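Local coordinates for putative aldehyde dehydrogenase (Burkholderia cenocepacia, PDB 4YWE), which probably oxidises aldehydes to carboxylic acids with NAD or NADP as electron acceptor, at the interface of chains A and B. Coordinates in Å, arbitrary orientation; residue numbers count along the deposited sequence, not the author numbering. Chains: chain A/B, Putative aldehyde dehydrogenase.

Contact 1: the interface of chains A and B. Residues chain A 139, 483-485; chain B 442-445.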
loop_
_atom_site.group_PDB
_atom_site.type_symbol
_atom_site.label_atom_id
_atom_site.label_comp_id
_atom_site.label_asym_id
_atom_site.label_seq_id
_atom_site.Cartn_x
_atom_site.Cartn_y
_atom_site.Cartn_z
ATOM N N TYR A 139 -0.237 -15.702 16.642
ATOM C CA TYR A 139 0.226 -15.860 15.268
ATOM C C TYR A 139 0.851 -14.583 14.725
ATOM O O TYR A 139 0.439 -13.479 15.073
ATOM C CB TYR A 139 -0.927 -16.282 14.355
ATOM C CG TYR A 139 -1.132 -17.773 14.247
ATOM C CD1 TYR A 139 -1.909 -18.457 15.173
ATOM C CD2 TYR A 139 -0.559 -18.496 13.209
ATOM C CE1 TYR A 139 -2.102 -19.822 15.072
ATOM C CE2 TYR A 139 -0.748 -19.859 13.099
ATOM C CZ TYR A 139 -1.519 -20.516 14.033
ATOM O OH TYR A 139 -1.707 -21.874 13.927
ATOM N N ALA A 483 3.098 -18.086 7.765
ATOM C CA ALA A 483 2.297 -18.039 8.984
ATOM C C ALA A 483 3.037 -18.673 10.157
ATOM O O ALA A 483 3.243 -19.886 10.191
ATOM C CB ALA A 483 0.959 -18.728 8.765
ATOM N N ILE A 484 3.430 -17.844 11.118
ATOM C CA ILE A 484 4.189 -18.313 12.270
ATOM C C ILE A 484 3.298 -18.470 13.498
ATOM O O ILE A 484 2.745 -17.492 14.000
ATOM C CB ILE A 484 5.356 -17.361 12.587
ATOM C CG1 ILE A 484 6.122 -17.006 11.313
ATOM C CG2 ILE A 484 6.276 -17.980 13.630
ATOM C CD1 ILE A 484 7.114 -15.878 11.498
ATOM N N ARG A 485 3.168 -19.702 13.981
ATOM C CA ARG A 485 2.477 -19.958 15.239
ATOM C C ARG A 485 3.487 -19.944 16.379
ATOM O O ARG A 485 4.317 -20.845 16.490
ATOM C CB ARG A 485 1.736 -21.295 15.195
ATOM C CG ARG A 485 0.930 -21.596 16.447
ATOM C CD ARG A 485 0.226 -22.939 16.338
ATOM N NE ARG A 485 -0.547 -23.249 17.537
ATOM C CZ ARG A 485 -0.048 -23.850 18.612
ATOM N NH1 ARG A 485 1.230 -24.208 18.641
ATOM N NH2 ARG A 485 -0.824 -24.092 19.659
ATOM N N PHE B 442 4.120 -22.631 6.482
ATOM C CA PHE B 442 3.640 -22.641 7.857
ATOM C C PHE B 442 4.747 -23.059 8.816
ATOM O O PHE B 442 5.451 -24.041 8.578
ATOM C CB PHE B 442 2.434 -23.573 8.000
ATOM C CG PHE B 442 1.224 -23.120 7.233
ATOM C CD1 PHE B 442 0.378 -22.154 7.756
ATOM C CD2 PHE B 442 0.928 -23.660 5.993
ATOM C CE1 PHE B 442 -0.737 -21.734 7.054
ATOM C CE2 PHE B 442 -0.187 -23.244 5.286
ATOM C CZ PHE B 442 -1.020 -22.280 5.817
ATOM N N ILE B 443 4.896 -22.307 9.902
ATOM C CA ILE B 443 5.928 -22.586 10.892
ATOM C C ILE B 443 5.304 -23.114 12.178
ATOM O O ILE B 443 4.529 -22.416 12.833
ATOM C CB ILE B 443 6.780 -21.337 11.165
ATOM C CG1 ILE B 443 7.532 -20.927 9.898
ATOM C CG2 ILE B 443 7.750 -21.596 12.310
ATOM C CD1 ILE B 443 8.355 -19.667 10.052
ATOM N N ASN B 444 5.653 -24.352 12.524
ATOM C CA ASN B 444 5.118 -25.042 13.698
ATOM C C ASN B 444 3.590 -25.077 13.689
ATOM O O ASN B 444 2.946 -25.042 14.739
ATOM C CB ASN B 444 5.634 -24.394 14.985
ATOM C CG ASN B 444 7.118 -24.631 15.197
ATOM O OD1 ASN B 444 7.650 -25.676 14.823
ATOM N ND2 ASN B 444 7.795 -23.658 15.798
ATOM N N ASN B 445 3.026 -25.149 12.489
ATOM C CA ASN B 445 1.597 -25.350 12.295
ATOM C C ASN B 445 1.365 -25.766 10.847
ATOM O O ASN B 445 2.319 -26.059 10.123
ATOM C CB ASN B 445 0.798 -24.086 12.635
ATOM C CG ASN B 445 1.025 -22.961 11.643
ATOM O OD1 ASN B 445 0.123 -22.594 10.890
ATOM N ND2 ASN B 445 2.227 -22.399 11.648
HETATM O O HOH W 1 7.120 -21.077 16.418
#
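A:Arg485, B:Asn445 and B:Ile443 bury much of the surface where strand 477-485 of chain A runs parallel to strand 440-443 of chain B. The backbone N of B:Ile443 donates to the carbonyl O of A:Ala483 at 2.9 Å, nearly straight at 173°, and the N of A:Arg485 returns a bond to the O of B:Ile443 at 3.2 Å. B:Asn445 seals this ladder. Its CG sits between backbone N and carbonyl carbon (chi1 69°), which turns the amide back over the strand pair: ND2 donates to A:Ala483 O at 3.1 Å and, from above the carbonyl plane, to its own chain's B:Ile443 O at 2.6 Å. Both acceptors lie close to the amide plane, and the two bonds fix its rotation. At A:Ala483 O the amide and the B:Ile443 N-H arrive from opposite faces of the carbonyl plane. An asparagine suits the place because its short amide can cap two carbonyls. Its OD1 meets the edge of the A:Tyr139 ring, 3.6 Å from CE2, with ring and amide nearly perpendicular. The extended aliphatic chain of A:Arg485 passes B:Asn445, CD 3.9 Å from its CB. Branched A:Ile484 and B:Ile443 lie side by side, CG1 to CD1 3.7 Å. In the deposited assembly the site joins a strand of one subunit to its partner's sheet.

Contact 2: the interface of chains A and B. Residues chain A 236, 240, 255, 257, 461; chain B 247, 250.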
loop_
_atom_site.group_PDB
_atom_site.type_symbol
_atom_site.label_atom_id
_atom_site.label_comp_id
_atom_site.label_asym_id
_atom_site.label_seq_id
_atom_site.Cartn_x
_atom_site.Cartn_y
_atom_site.Cartn_z
ATOM N N PRO A 236 -1.482 -10.527 -31.539
ATOM C CA PRO A 236 -2.410 -11.398 -30.808
ATOM C C PRO A 236 -2.291 -12.864 -31.216
ATOM O O PRO A 236 -2.355 -13.745 -30.359
ATOM C CB PRO A 236 -3.785 -10.839 -31.188
ATOM C CG PRO A 236 -3.527 -9.411 -31.514
ATOM C CD PRO A 236 -2.179 -9.396 -32.178
ATOM N N LYS A 240 -1.222 -15.727 -28.545
ATOM C CA LYS A 240 -2.064 -16.887 -28.284
ATOM C C LYS A 240 -1.229 -18.165 -28.259
ATOM O O LYS A 240 -1.338 -18.970 -27.335
ATOM C CB LYS A 240 -3.161 -16.991 -29.343
ATOM C CG LYS A 240 -4.035 -18.226 -29.231
ATOM C CD LYS A 240 -4.995 -18.306 -30.408
ATOM C CE LYS A 240 -5.759 -17.000 -30.579
ATOM N NZ LYS A 240 -6.679 -17.035 -31.747
ATOM N N LEU A 255 0.635 -10.732 -21.617
ATOM C CA LEU A 255 0.384 -10.430 -23.022
ATOM C C LEU A 255 0.218 -8.936 -23.273
ATOM O O LEU A 255 -0.782 -8.337 -22.874
ATOM C CB LEU A 255 -0.862 -11.172 -23.515
ATOM C CG LEU A 255 -0.798 -12.698 -23.582
ATOM C CD1 LEU A 255 -2.109 -13.255 -24.106
ATOM C CD2 LEU A 255 0.361 -13.148 -24.455
ATOM N N LEU A 257 -0.371 -6.972 -26.308
ATOM C CA LEU A 257 -0.700 -7.131 -27.720
ATOM C C LEU A 257 -1.008 -5.799 -28.397
ATOM O O LEU A 257 -0.717 -4.732 -27.856
ATOM C CB LEU A 257 -1.881 -8.091 -27.870
ATOM C CG LEU A 257 -1.744 -9.376 -27.047
ATOM C CD1 LEU A 257 -2.962 -10.269 -27.221
ATOM C CD2 LEU A 257 -0.468 -10.125 -27.413
ATOM N N HIS A 461 -8.647 -8.334 -26.712
ATOM C CA HIS A 461 -7.627 -8.836 -27.628
ATOM C C HIS A 461 -6.358 -7.986 -27.605
ATOM O O HIS A 461 -5.437 -8.215 -28.390
ATOM C CB HIS A 461 -8.184 -8.913 -29.050
ATOM C CG HIS A 461 -9.076 -10.093 -29.282
ATOM N ND1 HIS A 461 -8.962 -10.905 -30.389
ATOM C CD2 HIS A 461 -10.086 -10.606 -28.540
ATOM C CE1 HIS A 461 -9.870 -11.863 -30.325
ATOM N NE2 HIS A 461 -10.563 -11.706 -29.213
ATOM N N ALA B 247 -7.106 -18.944 -24.048
ATOM C CA ALA B 247 -6.103 -18.190 -24.795
ATOM C C ALA B 247 -6.642 -17.769 -26.157
ATOM O O ALA B 247 -6.193 -16.778 -26.736
ATOM C CB ALA B 247 -4.836 -19.011 -24.956
ATOM N N HIS B 250 -7.866 -14.617 -25.506
ATOM C CA HIS B 250 -6.908 -13.858 -24.705
ATOM C C HIS B 250 -7.460 -13.569 -23.312
ATOM O O HIS B 250 -7.318 -12.464 -22.787
ATOM C CB HIS B 250 -6.524 -12.556 -25.412
ATOM C CG HIS B 250 -5.959 -12.761 -26.782
ATOM N ND1 HIS B 250 -4.653 -13.149 -26.997
ATOM C CD2 HIS B 250 -6.522 -12.640 -28.007
ATOM C CE1 HIS B 250 -4.436 -13.255 -28.296
ATOM N NE2 HIS B 250 -5.554 -12.951 -28.931
#
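The imidazole of B:His250 is inserted among residues of chain A. Over one face lies the methyl CD1 of A:Leu257, 3.7 Å from the ring centroid in a CH-pi contact displaced toward the rim. The opposite face has the carbonyl O of B:Ala247, from its own chain, near its rim. At the edge stand A:Pro236, its CB 3.6 Å from NE2 of B:His250, and, in the ring plane, CD1 of A:Leu255, 3.9 Å from ND1. Another edge carbon, CD2, points onto the face of A:His461, 3.8 Å from its CG; the rings of A:His461 and B:His250 meet edge to face, their planes 67° apart. Histidine suits this place because its flat ring can take a methyl on one face while its edge meets a second ring. CG of B:His250 lies beside the backbone N and anti to the carbonyl carbon (chi1 -57°), which points the ring into this group of chain A residues. Alongside, the aliphatic part of A:Lys240 runs past the carbonyl O of B:Ala247, CG at 3.6 Å. The nearby ionisable groups of A:Lys240 and A:His461 might together influence the imidazole's ionisation. The site keys one subunit into the other beside the predicted catalytic A:Glu256, which A:Leu255 and A:Leu257 flank in sequence, and may help to steady that region.

Contact 3: the interface of chains A and B. Residues chain A 133, 135, 141, 481, 483; chain B 442, 453-455.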
loop_
_atom_site.group_PDB
_atom_site.type_symbol
_atom_site.label_atom_id
_atom_site.label_comp_id
_atom_site.label_asym_id
_atom_site.label_seq_id
_atom_site.Cartn_x
_atom_site.Cartn_y
_atom_site.Cartn_z
ATOM N N LEU A 133 -0.085 -9.451 7.920
ATOM C CA LEU A 133 -1.540 -9.510 7.916
ATOM C C LEU A 133 -2.102 -9.830 9.293
ATOM O O LEU A 133 -1.584 -10.704 9.989
ATOM C CB LEU A 133 -2.020 -10.553 6.906
ATOM C CG LEU A 133 -1.437 -10.437 5.497
ATOM C CD1 LEU A 133 -1.907 -11.592 4.624
ATOM C CD2 LEU A 133 -1.805 -9.098 4.874
ATOM N N TYR A 135 -4.122 -11.596 12.000
ATOM C CA TYR A 135 -4.525 -12.994 12.062
ATOM C C TYR A 135 -4.794 -13.388 13.510
ATOM O O TYR A 135 -4.861 -12.527 14.386
ATOM C CB TYR A 135 -3.446 -13.886 11.437
ATOM C CG TYR A 135 -3.940 -15.241 10.975
ATOM C CD1 TYR A 135 -4.953 -15.347 10.029
ATOM C CD2 TYR A 135 -3.383 -16.412 11.473
ATOM C CE1 TYR A 135 -5.406 -16.583 9.603
ATOM C CE2 TYR A 135 -3.828 -17.651 11.051
ATOM C CZ TYR A 135 -4.840 -17.730 10.116
ATOM O OH TYR A 135 -5.287 -18.961 9.692
ATOM N N VAL A 141 1.753 -13.279 10.789
ATOM C CA VAL A 141 1.681 -13.585 9.368
ATOM C C VAL A 141 2.389 -12.505 8.563
ATOM O O VAL A 141 2.075 -11.323 8.686
ATOM C CB VAL A 141 0.222 -13.742 8.912
ATOM C CG1 VAL A 141 0.151 -13.928 7.403
ATOM C CG2 VAL A 141 -0.435 -14.912 9.634
ATOM N N THR A 481 3.248 -16.483 1.437
ATOM C CA THR A 481 2.721 -16.158 2.758
ATOM C C THR A 481 3.337 -17.060 3.827
ATOM O O THR A 481 3.364 -18.283 3.686
ATOM C CB THR A 481 1.187 -16.280 2.798
ATOM O OG1 THR A 481 0.618 -15.451 1.778
ATOM C CG2 THR A 481 0.647 -15.848 4.153
ATOM N N ALA A 483 3.098 -18.086 7.765
ATOM C CA ALA A 483 2.297 -18.039 8.984
ATOM C C ALA A 483 3.037 -18.673 10.157
ATOM O O ALA A 483 3.243 -19.886 10.191
ATOM C CB ALA A 483 0.959 -18.728 8.765
ATOM N N PHE B 442 4.120 -22.631 6.482
ATOM C CA PHE B 442 3.640 -22.641 7.857
ATOM C C PHE B 442 4.747 -23.059 8.816
ATOM O O PHE B 442 5.451 -24.041 8.578
ATOM C CB PHE B 442 2.434 -23.573 8.000
ATOM C CG PHE B 442 1.224 -23.120 7.233
ATOM C CD1 PHE B 442 0.378 -22.154 7.756
ATOM C CD2 PHE B 442 0.928 -23.660 5.993
ATOM C CE1 PHE B 442 -0.737 -21.734 7.054
ATOM C CE2 PHE B 442 -0.187 -23.244 5.286
ATOM C CZ PHE B 442 -1.020 -22.280 5.817
ATOM N N GLU B 453 -7.793 -15.234 5.352
ATOM C CA GLU B 453 -6.971 -14.033 5.229
ATOM C C GLU B 453 -5.630 -14.304 4.547
ATOM O O GLU B 453 -4.915 -13.369 4.185
ATOM C CB GLU B 453 -6.721 -13.415 6.609
ATOM C CG GLU B 453 -7.978 -13.070 7.396
ATOM C CD GLU B 453 -8.478 -14.227 8.239
ATOM O OE1 GLU B 453 -8.009 -15.365 8.034
ATOM O OE2 GLU B 453 -9.338 -13.995 9.115
ATOM N N LEU B 454 -5.293 -15.577 4.374
ATOM C CA LEU B 454 -3.980 -15.956 3.855
ATOM C C LEU B 454 -4.011 -16.238 2.355
ATOM O O LEU B 454 -4.616 -17.221 1.926
ATOM C CB LEU B 454 -3.453 -17.186 4.599
ATOM C CG LEU B 454 -3.607 -17.175 6.122
ATOM C CD1 LEU B 454 -3.120 -18.486 6.722
ATOM C CD2 LEU B 454 -2.870 -15.993 6.730
ATOM N N PRO B 455 -3.351 -15.381 1.556
ATOM C CA PRO B 455 -3.272 -15.574 0.103
ATOM C C PRO B 455 -2.737 -16.956 -0.259
ATOM O O PRO B 455 -1.697 -17.372 0.250
ATOM C CB PRO B 455 -2.309 -14.472 -0.346
ATOM C CG PRO B 455 -2.455 -13.414 0.692
ATOM C CD PRO B 455 -2.655 -14.155 1.983
HETATM O O HOH W 2 0.683 -16.584 -0.774
#
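Apolar packing centres on B:Leu454, whose forked end enters between A:Tyr135 and A:Val141. Its CD2 lies over one face of the tyrosine ring, 3.9 Å from CE1, and also meets A:Val141 CG1 at 3.7 Å. The other branch, CD1, lies 3.7 Å from the phenol OH. Leucine suits this position because its two methyls can serve separate surfaces; CG anti to the carbonyl carbon (chi1 -45°) sends them toward chain A. Next to it, A:Leu133 CD1 comes end-on to the B:Pro455 ring, 3.8 Å from its CD, and the proline gives the leucine a firm apolar partner. Polar edges form a second kind of contact. The carboxylate of B:Glu453 stands perpendicular to the A:Tyr135 ring, with OE1 in the ring plane at its edge, 3.3 Å from CE1; this places a probably negative oxygen by the slightly positive ring hydrogens. The bend at chi2 (88°) helps bring the carboxylate there. Water supplies the third kind: it lies 2.8 Å from the hydroxyl OG1 of A:Thr481 and 2.7 Å from the carbonyl O of B:Pro455, reinforcing a weak direct hydrogen bond between them. These interactions seat residues 453-455 of chain B on the strands of chain A and help hold the subunits together in the deposited assembly.

Contacts 1 and 3 are neighbours, their C-alpha centres about 9 Å apart, and share A:Ala483 and B:Phe442. Strands 139-147 and 477-485 of chain A serve both, so the strand pairing and the packing of the loop that follows form one continuous surface. Contact 2 lies about 40 Å from contact 1 and 33 Å from contact 3, centre to centre. Its centre is about 7 Å from A:Glu256, the predicted active-site residue, against 37 Å for contact 1. Two-fold symmetry repeats each contact with the chains exchanged, so the subunits, two of four in the deposited assembly, are fastened at widely separated points.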